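Local coordinates for ABC transporter sugar binding protein (Xanthomonas axonopodis pv. citri, PDB 3UOR) that probably binds maltose or related sugars in the periplasm as the solute-receiving component of an ABC transporter, at residues E72-A77 against P95-L100. Numbering follows the deposited sequence.
Sequences EKLLTA and PEFALL
Phe97 reaches from helix 94-99 to helix 67-79 and meets Leu74 and Leu75 with the far end of its ring. The axes of segments 72-77 and 95-99 run parallel, 2° apart, but lie 12.5 Å from each other, so a long flat side chain suits the span. With CG anti to the carbonyl carbon (chi1 -70°), the Phe97 ring is directed at helix 67-79, and the Phe97 and Leu74 side chains cross at about a right angle. Leu74 CB is 3.8 Å from Phe97 CZ, while Leu75 CD2 comes to 4.1 Å from the same atom; both approaches are oblique to the ring. Leu74, buried and wholly apolar, also packs on Trp35, Cys87 and Leu89 of the parallel strands, tying this pairing to the sheet. The branched Leu75 suits the partly exposed edge: CD2 lies 3.9 Å from Leu100 CD2, just past the helix end, and 4.0 Å from Glu96 OE2. Extended Glu96 crosses Leu75 at about a right angle, bringing OE2 against its methyls, while OE1 is hydrogen-bonded to His71 NE2, a polar partner fitting its partly exposed place. No hydrogen bond joins the two segments directly; apolar packing holds them, with Glu96-His71 as a polar link between the same helices.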
ATOM      1  N   GLU A  72       5.517   6.317 -18.123  1.00 81.14           N
ATOM      2  CA  GLU A  72       5.751   6.699 -19.510  1.00 83.21           C
ATOM      3  C   GLU A  72       7.079   6.163 -19.997  1.00 75.27           C
ATOM      4  O   GLU A  72       7.173   5.620 -21.098  1.00 77.27           O
ATOM      5  CB  GLU A  72       5.755   8.214 -19.674  1.00 96.64           C
ATOM      6  CG  GLU A  72       4.396   8.830 -19.901  1.00111.52           C
ATOM      7  CD  GLU A  72       4.494  10.298 -20.272  1.00122.39           C
ATOM      8  OE1 GLU A  72       5.269  10.624 -21.199  1.00123.40           O
ATOM      9  OE2 GLU A  72       3.800  11.121 -19.632  1.00127.78           O
ATOM     10  N   LYS A  73       8.120   6.337 -19.191  1.00 64.73           N
ATOM     11  CA  LYS A  73       9.440   5.907 -19.624  1.00 65.53           C
ATOM     12  C   LYS A  73       9.429   4.413 -19.968  1.00 67.86           C
ATOM     13  O   LYS A  73      10.132   3.971 -20.879  1.00 72.37           O
ATOM     14  CB  LYS A  73      10.501   6.235 -18.569  1.00 62.79           C
ATOM     15  CG  LYS A  73      11.904   5.792 -18.969  1.00 69.91           C
ATOM     16  CD  LYS A  73      12.989   6.561 -18.235  1.00 77.03           C
ATOM     17  CE  LYS A  73      14.318   6.441 -18.976  1.00 85.67           C
ATOM     18  NZ  LYS A  73      15.391   7.308 -18.410  1.00 87.46           N
ATOM     19  N   LEU A  74       8.606   3.650 -19.251  1.00 63.88           N
ATOM     20  CA  LEU A  74       8.545   2.201 -19.417  1.00 58.65           C
ATOM     21  C   LEU A  74       7.769   1.800 -20.659  1.00 60.52           C
ATOM     22  O   LEU A  74       8.273   1.041 -21.482  1.00 62.91           O
ATOM     23  CB  LEU A  74       7.942   1.539 -18.183  1.00 55.41           C
ATOM     24  CG  LEU A  74       8.924   1.304 -17.032  1.00 53.69           C
ATOM     25  CD1 LEU A  74       8.174   0.932 -15.759  1.00 46.59           C
ATOM     26  CD2 LEU A  74       9.963   0.242 -17.393  1.00 47.46           C
ATOM     27  N   LEU A  75       6.541   2.293 -20.791  1.00 59.86           N
ATOM     28  CA  LEU A  75       5.777   2.093 -22.015  1.00 63.69           C
ATOM     29  C   LEU A  75       6.620   2.520 -23.213  1.00 66.36           C
ATOM     30  O   LEU A  75       6.656   1.841 -24.239  1.00 69.97           O
ATOM     31  CB  LEU A  75       4.476   2.893 -21.981  1.00 67.55           C
ATOM     32  CG  LEU A  75       3.428   2.423 -20.975  1.00 68.11           C
ATOM     33  CD1 LEU A  75       2.156   3.237 -21.135  1.00 68.07           C
ATOM     34  CD2 LEU A  75       3.148   0.941 -21.167  1.00 66.47           C
ATOM     35  N   THR A  76       7.312   3.643 -23.059  1.00 71.60           N
ATOM     36  CA  THR A  76       8.191   4.166 -24.096  1.00 80.44           C
ATOM     37  C   THR A  76       9.373   3.241 -24.382  1.00 83.33           C
ATOM     38  O   THR A  76       9.614   2.871 -25.532  1.00 87.46           O
ATOM     39  CB  THR A  76       8.710   5.570 -23.725  1.00 80.12           C
ATOM     40  OG1 THR A  76       7.660   6.532 -23.910  1.00 81.25           O
ATOM     41  CG2 THR A  76       9.914   5.943 -24.587  1.00 75.09           C
ATOM     42  N   ALA A  77      10.111   2.876 -23.337  1.00 77.05           N
ATOM     43  CA  ALA A  77      11.238   1.963 -23.492  1.00 75.04           C
ATOM     44  C   ALA A  77      10.775   0.637 -24.084  1.00 71.89           C
ATOM     45  O   ALA A  77      11.500   0.005 -24.853  1.00 73.33           O
ATOM     46  CB  ALA A  77      11.932   1.737 -22.163  1.00 76.46           C
ATOM     47  N   PRO A  95      -0.518  -5.905 -13.511  1.00 35.61           N
ATOM     48  CA  PRO A  95      -1.486  -6.476 -14.452  1.00 40.39           C
ATOM     49  C   PRO A  95      -1.317  -5.890 -15.842  1.00 43.86           C
ATOM     50  O   PRO A  95      -1.432  -6.605 -16.827  1.00 56.17           O
ATOM     51  CB  PRO A  95      -2.828  -6.064 -13.855  1.00 43.47           C
ATOM     52  CG  PRO A  95      -2.571  -5.998 -12.405  1.00 37.28           C
ATOM     53  CD  PRO A  95      -1.187  -5.400 -12.299  1.00 36.94           C
ATOM     54  N   GLU A  96      -1.014  -4.604 -15.921  1.00 49.02           N
ATOM     55  CA  GLU A  96      -0.802  -3.972 -17.208  1.00 51.44           C
ATOM     56  C   GLU A  96       0.424  -4.521 -17.925  1.00 49.36           C
ATOM     57  O   GLU A  96       0.335  -4.929 -19.086  1.00 52.53           O
ATOM     58  CB  GLU A  96      -0.695  -2.454 -17.076  1.00 51.66           C
ATOM     59  CG  GLU A  96      -0.453  -1.774 -18.426  1.00 64.49           C
ATOM     60  CD  GLU A  96      -0.567  -0.264 -18.356  1.00 71.71           C
ATOM     61  OE1 GLU A  96      -0.844   0.263 -17.255  1.00 76.68           O
ATOM     62  OE2 GLU A  96      -0.384   0.394 -19.403  1.00 74.17           O
ATOM     63  N   PHE A  97       1.575  -4.528 -17.255  1.00 43.88           N
ATOM     64  CA  PHE A  97       2.777  -5.027 -17.913  1.00 38.01           C
ATOM     65  C   PHE A  97       2.717  -6.532 -18.177  1.00 44.01           C
ATOM     66  O   PHE A  97       3.321  -7.024 -19.129  1.00 47.85           O
ATOM     67  CB  PHE A  97       4.039  -4.582 -17.173  1.00 39.89           C
ATOM     68  CG  PHE A  97       4.290  -3.107 -17.303  1.00 45.22           C
ATOM     69  CD1 PHE A  97       5.104  -2.614 -18.313  1.00 47.90           C
ATOM     70  CD2 PHE A  97       3.667  -2.211 -16.456  1.00 38.79           C
ATOM     71  CE1 PHE A  97       5.312  -1.240 -18.461  1.00 48.77           C
ATOM     72  CE2 PHE A  97       3.867  -0.826 -16.595  1.00 45.42           C
ATOM     73  CZ  PHE A  97       4.686  -0.345 -17.598  1.00 45.13           C
ATOM     74  N   ALA A  98       1.956  -7.255 -17.360  1.00 43.22           N
ATOM     75  CA  ALA A  98       1.757  -8.684 -17.586  1.00 45.22           C
ATOM     76  C   ALA A  98       0.901  -8.916 -18.829  1.00 54.55           C
ATOM     77  O   ALA A  98       1.252  -9.711 -19.704  1.00 55.22           O
ATOM     78  CB  ALA A  98       1.118  -9.339 -16.375  1.00 42.48           C
ATOM     79  N   LEU A  99      -0.220  -8.212 -18.915  1.00 54.75           N
ATOM     80  CA  LEU A  99      -1.113  -8.382 -20.053  1.00 63.77           C
ATOM     81  C   LEU A  99      -0.543  -7.768 -21.342  1.00 64.75           C
ATOM     82  O   LEU A  99      -0.982  -8.094 -22.442  1.00 72.59           O
ATOM     83  CB  LEU A  99      -2.527  -7.892 -19.712  1.00 70.41           C
ATOM     84  CG  LEU A  99      -3.044  -8.607 -18.446  1.00 74.91           C
ATOM     85  CD1 LEU A  99      -4.449  -8.174 -18.065  1.00 75.07           C
ATOM     86  CD2 LEU A  99      -2.983 -10.132 -18.581  1.00 74.03           C
ATOM     87  N   LEU A 100       0.460  -6.908 -21.205  1.00 54.41           N
ATOM     88  CA  LEU A 100       1.243  -6.468 -22.355  1.00 54.21           C
ATOM     89  C   LEU A 100       2.313  -7.512 -22.711  1.00 63.35           C
ATOM     90  O   LEU A 100       3.131  -7.294 -23.606  1.00 60.39           O
ATOM     91  CB  LEU A 100       1.939  -5.155 -22.030  1.00 59.64           C
ATOM     92  CG  LEU A 100       1.580  -3.939 -22.864  1.00 67.39           C
ATOM     93  CD1 LEU A 100       0.092  -3.911 -23.088  1.00 69.50           C
ATOM     94  CD2 LEU A 100       2.054  -2.683 -22.158  1.00 67.21           C
TER